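Adenylation domain (Streptomyces sp., PDB 5N9X) belongs to the ANL family of AMP-binding enzymes, joining a large N-terminal part to a smaller C-terminal domain, and is modelled here with ATP and threonine bound. Local coordinates at residues R34-I39 against G220-G225; E42-G47 against P77-I82; E241-V246 against T266-E271. One frame throughout, in Å; residues are numbered along the deposited sequence.

Contact 1 (R34-I39 against G220-G225); sequences RTALHI and GALSTG
Leu222 and Gly225 meet Ala36 and Arg34 at two separate points, one apolar and one polar. Along 220-225, the helix that contains Gly220 and Ala221 comes first, and Leu222 makes its apolar touch. CG of Leu222 stands beside the backbone N, anti to the carbonyl carbon (chi1 -73°), and CD2 is the branch that reaches across, ending 3.9 Å from Ala36 CB. Beyond Leu222 the chain turns, with Thr224 N bonded back to Ala221 O at 3.3 Å. Gly225 follows with a positive phi of 90°, a conformation that glycine adopts readily, since a beta carbon here would collide with the Thr224 carbonyl oxygen. Its own carbonyl is the polar centre of the contact. Arg34 NE donates to Gly225 O at 3.1 Å; the oxygen lies at the edge of the guanidinium and within its plane, whereas NE sits 45° out of the carbonyl plane, above it. The arginine chain bends at chi3 to bring NE there, while NH2 bonds to Ala199 O, so two backbone carbonyls hold the group. A water lies 2.8 Å from both Gly225 O and Thr35 O and links the two backbones. In the mixed sheet, strand 35-39 lies between strands 42-45 and 227-230. A classic beta bulge puts two residues, Ala36 and Leu37, opposite the single Ile44, and on the helical side Tyr46 of helix 46-62 touches both Ala36 and Leu222, closing the apolar point between the sheet and helix 213-222.

Contact 2 (E42-G47 against P77-I82); sequences EKISYG and PGANAI
Ile44 faces Ala79 from the second strand of a beta hairpin: strand 42-45 runs antiparallel to strand 35-39 at the border of a mixed sheet, and Ala79 opens helix 79-90 just after its N-cap residue, Gly78. The beta carbons of Ile44 and Ala79 both point toward the opposite segment, yet their CA atoms stay 8.0 Å apart, so the gap is bridged by the isoleucine's longer branch. Chi1 of Ile44 (-51°) directs CG1 anti to the carbonyl carbon, and the turn at chi2 (96°) then sets CD1. The CD1 methyl and the methyl of Ala79 meet obliquely, each off the line of its own bond. Two residues earlier on the same strand, hence on the same side of it, Glu42 also points toward the helix. Its chain is extended through chi1 and chi2, and its carboxylate passes the alanine without a hydrogen bond to the helix; OE2 is instead in a salt bridge with Arg143, a residue that Ile44 also touches. Trp52 of helix 46-62 also packs against Ala79 and Asn80. Across the two segments, the evidence comes down to Ile44 CD1 at 4.1 Å and Glu42 OE1 at 4.4 Å, both measured to Ala79 CB.

Contact 3 (E241-V246 against T266-E271); sequences ETARVV and TAVLGE
Arg244 and Glu271 form a salt bridge between two helices, with NH1 of the arginine 2.8 Å from OE1 of the glutamate. The hydrogen bond inside it is weak, since its N-H...O angle is only 118°. The two side chains cross at about a right angle, and the guanidinium and carboxylate planes are turned 43° apart, so the groups do not form a bidentate, coplanar salt bridge. OE2 of Glu271 lies against the arginine's aliphatic chain, 3.0 Å from Arg244 CD, a tight approach. The same OE2 is 3.2 Å from Arg244 NH1. Arg244 reaches this position by bending at chi2 and chi3; Glu271 gets there by extension, with CG anti to its backbone N (chi1 -177°). Beneath the charges the helices come close: the CA atoms of Ala243 and Val268 are 6.2 Å apart. Ala243 CB points at the partner helix and touches Val268 CG2 at 3.9 Å. Ala267, one turn before Glu271, also points across and packs on Pro239 and Val240, while Val268 reaches on to Phe300 of helix 290-300. Helices 239-248 and 258-271, on either side of strand 253-256 in sequence, thus pack against each other in an alpha/beta part of the AMP-binding fold. The alanine methyl at Ala243 is consistent with the close approach of the backbones. With Glu271 exposed and the hydrogen bond weak, the ion pair probably adds only a modest, solvent-screened attraction.

Overall arrangement
Contacts 1 and 2 are buried and belong to one neighbourhood, with centres 9 Å apart: strands 35-39 and 42-45 are paired in the same sheet, so helices 213-222 and 79-90 are brought against adjacent strands. Contact 3 stands apart, its centre about 24 Å from that of contact 1 and 25 Å from that of contact 2, and joins helix to helix with an edge at the surface. The chemistry follows these places. Contact 1 pairs a backbone carbonyl, bonded by an arginine and near a water, with an apolar touch; contact 2 is almost wholly apolar, and contact 3 combines a buried alanine-valine touch with a charged pair at its outer side.

Contact 1 (R34-I39 against G220-G225)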
loop_
_atom_site.group_PDB
_atom_site.type_symbol
_atom_site.label_atom_id
_atom_site.label_comp_id
_atom_site.label_asym_id
_atom_site.label_seq_id
_atom_site.Cartn_x
_atom_site.Cartn_y
_atom_site.Cartn_z
ATOM N N ARG A 34 11.482 -22.720 -13.284
ATOM C CA ARG A 34 10.583 -22.406 -12.168
ATOM C C ARG A 34 9.332 -21.643 -12.600
ATOM O O ARG A 34 9.335 -20.953 -13.630
ATOM C CB ARG A 34 11.328 -21.604 -11.079
ATOM C CG ARG A 34 12.452 -22.364 -10.405
ATOM C CD ARG A 34 12.967 -21.639 -9.180
ATOM N NE ARG A 34 12.057 -21.740 -8.043
ATOM C CZ ARG A 34 11.822 -22.861 -7.365
ATOM N NH1 ARG A 34 12.428 -23.997 -7.709
ATOM N NH2 ARG A 34 10.984 -22.847 -6.339
ATOM N N THR A 35 8.274 -21.754 -11.795
ATOM C CA THR A 35 7.001 -21.092 -12.090
ATOM C C THR A 35 7.043 -19.640 -11.627
ATOM O O THR A 35 7.212 -19.366 -10.433
ATOM C CB THR A 35 5.806 -21.810 -11.396
ATOM O OG1 THR A 35 5.778 -23.202 -11.757
ATOM C CG2 THR A 35 4.480 -21.180 -11.798
ATOM N N ALA A 36 6.886 -18.702 -12.554
ATOM C CA ALA A 36 6.844 -17.302 -12.182
ATOM C C ALA A 36 5.417 -16.895 -11.772
ATOM O O ALA A 36 5.217 -16.219 -10.754
ATOM C CB ALA A 36 7.351 -16.436 -13.327
ATOM N N LEU A 37 4.431 -17.300 -12.571
ATOM C CA LEU A 37 3.046 -16.937 -12.307
ATOM C C LEU A 37 2.188 -18.171 -12.161
ATOM O O LEU A 37 2.331 -19.131 -12.927
ATOM C CB LEU A 37 2.478 -16.044 -13.419
ATOM C CG LEU A 37 3.242 -14.776 -13.824
ATOM C CD1 LEU A 37 2.507 -14.075 -14.943
ATOM C CD2 LEU A 37 3.459 -13.822 -12.647
ATOM N N HIS A 38 1.298 -18.127 -11.171
ATOM C CA HIS A 38 0.326 -19.187 -10.922
ATOM C C HIS A 38 -1.071 -18.579 -10.839
ATOM O O HIS A 38 -1.407 -17.918 -9.857
ATOM C CB HIS A 38 0.660 -19.926 -9.625
ATOM C CG HIS A 38 -0.009 -21.261 -9.491
ATOM N ND1 HIS A 38 0.282 -22.128 -8.458
ATOM C CD2 HIS A 38 -0.926 -21.884 -10.262
ATOM C CE1 HIS A 38 -0.445 -23.223 -8.593
ATOM N NE2 HIS A 38 -1.185 -23.104 -9.676
ATOM N N ILE A 39 -1.876 -18.798 -11.872
ATOM C CA ILE A 39 -3.215 -18.223 -11.929
ATOM C C ILE A 39 -4.231 -19.357 -12.039
ATOM O O ILE A 39 -4.425 -19.953 -13.108
ATOM C CB ILE A 39 -3.359 -17.224 -13.106
ATOM C CG1 ILE A 39 -2.194 -16.227 -13.103
ATOM C CG2 ILE A 39 -4.711 -16.508 -13.071
ATOM C CD1 ILE A 39 -1.056 -16.609 -14.019
ATOM N N GLY A 220 8.872 -9.123 -4.868
ATOM C CA GLY A 220 9.230 -10.101 -3.854
ATOM C C GLY A 220 9.423 -11.460 -4.518
ATOM O O GLY A 220 10.455 -12.113 -4.348
ATOM N N ALA A 221 8.435 -11.844 -5.323
ATOM C CA ALA A 221 8.449 -13.109 -6.048
ATOM C C ALA A 221 9.414 -13.149 -7.227
ATOM O O ALA A 221 10.267 -14.031 -7.317
ATOM C CB ALA A 221 7.051 -13.427 -6.535
ATOM N N LEU A 222 9.260 -12.212 -8.147
ATOM C CA LEU A 222 9.943 -12.266 -9.426
ATOM C C LEU A 222 11.454 -11.973 -9.350
ATOM O O LEU A 222 12.202 -12.305 -10.281
ATOM C CB LEU A 222 9.272 -11.292 -10.391
ATOM C CG LEU A 222 7.896 -11.634 -10.988
ATOM C CD1 LEU A 222 7.607 -10.717 -12.169
ATOM C CD2 LEU A 222 7.744 -13.123 -11.370
ATOM N N SER A 223 11.905 -11.342 -8.260
ATOM C CA SER A 223 13.339 -11.080 -8.060
ATOM C C SER A 223 14.124 -12.263 -7.482
ATOM O O SER A 223 15.362 -12.263 -7.477
ATOM C CB SER A 223 13.521 -9.868 -7.156
ATOM O OG SER A 223 13.490 -10.240 -5.784
ATOM N N THR A 224 13.419 -13.272 -6.996
ATOM C CA THR A 224 14.102 -14.358 -6.283
ATOM C C THR A 224 13.889 -15.721 -6.911
ATOM O O THR A 224 14.451 -16.703 -6.441
ATOM C CB THR A 224 13.637 -14.443 -4.822
ATOM O OG1 THR A 224 12.225 -14.702 -4.804
ATOM C CG2 THR A 224 13.942 -13.138 -4.098
ATOM N N GLY A 225 13.077 -15.787 -7.964
ATOM C CA GLY A 225 12.748 -17.069 -8.569
ATOM C C GLY A 225 11.517 -17.708 -7.952
ATOM O O GLY A 225 11.081 -18.789 -8.377
HETATM O O HOH W 1 8.766 -20.364 -8.290
#

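Contact 2 (E42-G47 against P77-I82)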
loop_
_atom_site.group_PDB
_atom_site.type_symbol
_atom_site.label_atom_id
_atom_site.label_comp_id
_atom_site.label_asym_id
_atom_site.label_seq_id
_atom_site.Cartn_x
_atom_site.Cartn_y
_atom_site.Cartn_z
ATOM N N GLU A 42 -3.256 -22.383 -13.986
ATOM C CA GLU A 42 -2.319 -21.968 -15.012
ATOM C C GLU A 42 -0.971 -21.617 -14.394
ATOM O O GLU A 42 -0.898 -20.910 -13.378
ATOM C CB GLU A 42 -2.880 -20.791 -15.812
ATOM C CG GLU A 42 -1.867 -20.158 -16.744
ATOM C CD GLU A 42 -2.461 -19.046 -17.597
ATOM O OE1 GLU A 42 -3.208 -18.190 -17.060
ATOM O OE2 GLU A 42 -2.196 -19.053 -18.824
ATOM N N LYS A 43 0.088 -22.136 -15.007
ATOM C CA LYS A 43 1.440 -21.845 -14.566
ATOM C C LYS A 43 2.277 -21.354 -15.713
ATOM O O LYS A 43 2.362 -22.001 -16.754
ATOM C CB LYS A 43 2.098 -23.072 -13.938
ATOM C CG LYS A 43 1.685 -23.302 -12.495
ATOM C CD LYS A 43 2.084 -24.689 -12.013
ATOM C CE LYS A 43 2.074 -24.742 -10.495
ATOM N NZ LYS A 43 2.027 -26.143 -9.999
ATOM N N ILE A 44 2.895 -20.197 -15.525
ATOM C CA ILE A 44 3.868 -19.728 -16.485
ATOM C C ILE A 44 5.255 -19.763 -15.857
ATOM O O ILE A 44 5.475 -19.260 -14.738
ATOM C CB ILE A 44 3.561 -18.307 -16.987
ATOM C CG1 ILE A 44 2.120 -18.215 -17.466
ATOM C CG2 ILE A 44 4.491 -17.935 -18.092
ATOM C CD1 ILE A 44 1.173 -17.692 -16.430
ATOM N N SER A 45 6.172 -20.378 -16.596
ATOM C CA SER A 45 7.582 -20.429 -16.258
ATOM C C SER A 45 8.268 -19.081 -16.433
ATOM O O SER A 45 7.895 -18.292 -17.307
ATOM C CB SER A 45 8.285 -21.475 -17.121
ATOM O OG SER A 45 8.627 -20.936 -18.378
ATOM N N TYR A 46 9.271 -18.836 -15.598
ATOM C CA TYR A 46 10.139 -17.677 -15.735
ATOM C C TYR A 46 10.633 -17.525 -17.172
ATOM O O TYR A 46 10.422 -16.482 -17.786
ATOM C CB TYR A 46 11.316 -17.790 -14.772
ATOM C CG TYR A 46 11.046 -17.175 -13.421
ATOM C CD1 TYR A 46 11.301 -15.826 -13.182
ATOM C CD2 TYR A 46 10.532 -17.947 -12.381
ATOM C CE1 TYR A 46 11.048 -15.271 -11.942
ATOM C CE2 TYR A 46 10.276 -17.408 -11.151
ATOM C CZ TYR A 46 10.534 -16.071 -10.925
ATOM O OH TYR A 46 10.279 -15.529 -9.681
ATOM N N GLY A 47 11.246 -18.577 -17.710
ATOM C CA GLY A 47 11.675 -18.612 -19.104
ATOM C C GLY A 47 10.659 -18.108 -20.125
ATOM O O GLY A 47 11.014 -17.315 -21.011
ATOM N N PRO A 77 -5.983 -8.253 -12.930
ATOM C CA PRO A 77 -4.768 -8.987 -12.557
ATOM C C PRO A 77 -4.721 -10.358 -13.209
ATOM O O PRO A 77 -5.725 -11.066 -13.254
ATOM C CB PRO A 77 -4.870 -9.096 -11.025
ATOM C CG PRO A 77 -6.316 -8.976 -10.727
ATOM C CD PRO A 77 -6.823 -7.972 -11.749
ATOM N N GLY A 78 -3.556 -10.719 -13.727
ATOM C CA GLY A 78 -3.383 -11.979 -14.422
ATOM C C GLY A 78 -2.108 -11.977 -15.250
ATOM O O GLY A 78 -1.339 -11.004 -15.237
ATOM N N ALA A 79 -1.891 -13.081 -15.965
ATOM C CA ALA A 79 -0.756 -13.249 -16.860
ATOM C C ALA A 79 -0.500 -12.027 -17.751
ATOM O O ALA A 79 0.612 -11.509 -17.777
ATOM C CB ALA A 79 -0.963 -14.488 -17.706
ATOM N N ASN A 80 -1.517 -11.567 -18.477
ATOM C CA ASN A 80 -1.330 -10.475 -19.428
ATOM C C ASN A 80 -0.917 -9.176 -18.761
ATOM O O ASN A 80 -0.071 -8.461 -19.268
ATOM C CB ASN A 80 -2.608 -10.220 -20.253
ATOM C CG ASN A 80 -3.106 -11.458 -20.999
ATOM O OD1 ASN A 80 -2.320 -12.263 -21.524
ATOM N ND2 ASN A 80 -4.422 -11.593 -21.072
ATOM N N ALA A 81 -1.528 -8.855 -17.633
ATOM C CA ALA A 81 -1.211 -7.618 -16.933
ATOM C C ALA A 81 0.250 -7.598 -16.476
ATOM O O ALA A 81 0.930 -6.572 -16.589
ATOM C CB ALA A 81 -2.146 -7.424 -15.744
ATOM N N ILE A 82 0.724 -8.735 -15.972
ATOM C CA ILE A 82 2.077 -8.851 -15.471
ATOM C C ILE A 82 3.088 -8.789 -16.616
ATOM O O ILE A 82 4.125 -8.089 -16.523
ATOM C CB ILE A 82 2.284 -10.184 -14.679
ATOM C CG1 ILE A 82 1.399 -10.224 -13.430
ATOM C CG2 ILE A 82 3.738 -10.360 -14.333
ATOM C CD1 ILE A 82 1.710 -9.113 -12.399
#

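Contact 3 (E241-V246 against T266-E271)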
loop_
_atom_site.group_PDB
_atom_site.type_symbol
_atom_site.label_atom_id
_atom_site.label_comp_id
_atom_site.label_asym_id
_atom_site.label_seq_id
_atom_site.Cartn_x
_atom_site.Cartn_y
_atom_site.Cartn_z
ATOM N N GLU A 241 -13.001 -17.731 1.274
ATOM C CA GLU A 241 -12.423 -18.250 0.035
ATOM C C GLU A 241 -10.960 -17.836 -0.101
ATOM O O GLU A 241 -10.120 -18.583 -0.594
ATOM C CB GLU A 241 -13.231 -17.763 -1.172
ATOM C CG GLU A 241 -14.349 -18.713 -1.594
ATOM C CD GLU A 241 -15.655 -17.997 -1.900
ATOM O OE1 GLU A 241 -15.652 -16.752 -2.014
ATOM O OE2 GLU A 241 -16.686 -18.685 -2.039
ATOM N N THR A 242 -10.674 -16.622 0.335
ATOM C CA THR A 242 -9.333 -16.082 0.313
ATOM C C THR A 242 -8.453 -16.932 1.212
ATOM O O THR A 242 -7.387 -17.413 0.810
ATOM C CB THR A 242 -9.340 -14.615 0.783
ATOM O OG1 THR A 242 -10.126 -13.842 -0.128
ATOM C CG2 THR A 242 -7.926 -14.054 0.898
ATOM N N ALA A 243 -8.915 -17.117 2.440
ATOM C CA ALA A 243 -8.251 -18.033 3.353
ATOM C C ALA A 243 -8.004 -19.403 2.696
ATOM O O ALA A 243 -6.922 -19.960 2.814
ATOM C CB ALA A 243 -9.070 -18.185 4.633
ATOM N N ARG A 244 -8.985 -19.928 1.976
ATOM C CA ARG A 244 -8.868 -21.287 1.472
ATOM C C ARG A 244 -7.813 -21.383 0.372
ATOM O O ARG A 244 -7.015 -22.319 0.342
ATOM C CB ARG A 244 -10.240 -21.793 1.015
ATOM C CG ARG A 244 -10.949 -22.561 2.126
ATOM C CD ARG A 244 -12.407 -22.146 2.376
ATOM N NE ARG A 244 -13.362 -22.722 1.439
ATOM C CZ ARG A 244 -14.670 -22.837 1.665
ATOM N NH1 ARG A 244 -15.204 -22.439 2.812
ATOM N NH2 ARG A 244 -15.451 -23.369 0.738
ATOM N N VAL A 245 -7.770 -20.382 -0.493
ATOM C CA VAL A 245 -6.719 -20.295 -1.497
ATOM C C VAL A 245 -5.336 -20.181 -0.851
ATOM O O VAL A 245 -4.363 -20.807 -1.297
ATOM C CB VAL A 245 -6.952 -19.094 -2.428
ATOM C CG1 VAL A 245 -5.713 -18.822 -3.283
ATOM C CG2 VAL A 245 -8.185 -19.331 -3.283
ATOM N N VAL A 246 -5.252 -19.397 0.218
ATOM C CA VAL A 246 -3.974 -19.191 0.893
ATOM C C VAL A 246 -3.377 -20.514 1.406
ATOM O O VAL A 246 -2.173 -20.763 1.268
ATOM C CB VAL A 246 -4.115 -18.196 2.054
ATOM C CG1 VAL A 246 -2.959 -18.317 3.043
ATOM C CG2 VAL A 246 -4.256 -16.777 1.506
ATOM N N THR A 266 -10.721 -13.833 11.132
ATOM C CA THR A 266 -12.040 -14.275 11.525
ATOM C C THR A 266 -12.380 -15.544 10.776
ATOM O O THR A 266 -12.840 -16.527 11.362
ATOM C CB THR A 266 -13.096 -13.205 11.245
ATOM O OG1 THR A 266 -12.767 -12.007 11.962
ATOM C CG2 THR A 266 -14.473 -13.693 11.657
ATOM N N ALA A 267 -12.115 -15.505 9.477
ATOM C CA ALA A 267 -12.395 -16.599 8.569
ATOM C C ALA A 267 -11.525 -17.839 8.844
ATOM O O ALA A 267 -12.019 -18.961 8.840
ATOM C CB ALA A 267 -12.212 -16.123 7.139
ATOM N N VAL A 268 -10.230 -17.637 9.061
ATOM C CA VAL A 268 -9.335 -18.744 9.388
ATOM C C VAL A 268 -9.768 -19.424 10.691
ATOM O O VAL A 268 -9.878 -20.648 10.768
ATOM C CB VAL A 268 -7.858 -18.256 9.504
ATOM C CG1 VAL A 268 -6.992 -19.299 10.197
ATOM C CG2 VAL A 268 -7.289 -17.895 8.133
ATOM N N LEU A 269 -10.046 -18.617 11.704
ATOM C CA LEU A 269 -10.476 -19.130 12.997
ATOM C C LEU A 269 -11.854 -19.795 12.945
ATOM O O LEU A 269 -12.086 -20.808 13.621
ATOM C CB LEU A 269 -10.477 -18.011 14.041
ATOM C CG LEU A 269 -9.183 -17.693 14.800
ATOM C CD1 LEU A 269 -7.951 -17.868 13.938
ATOM C CD2 LEU A 269 -9.212 -16.277 15.416
ATOM N N GLY A 270 -12.772 -19.236 12.163
ATOM C CA GLY A 270 -14.116 -19.800 12.065
ATOM C C GLY A 270 -14.176 -21.181 11.409
ATOM O O GLY A 270 -14.746 -22.127 11.960
ATOM N N GLU A 271 -13.579 -21.301 10.229
ATOM C CA GLU A 271 -13.512 -22.576 9.530
ATOM C C GLU A 271 -12.396 -23.490 10.106
ATOM O O GLU A 271 -12.318 -24.670 9.794
ATOM C CB GLU A 271 -13.320 -22.322 8.025
ATOM C CG GLU A 271 -13.298 -23.588 7.164
ATOM C CD GLU A 271 -13.790 -23.354 5.745
ATOM O OE1 GLU A 271 -14.889 -22.772 5.592
ATOM O OE2 GLU A 271 -13.076 -23.769 4.800
#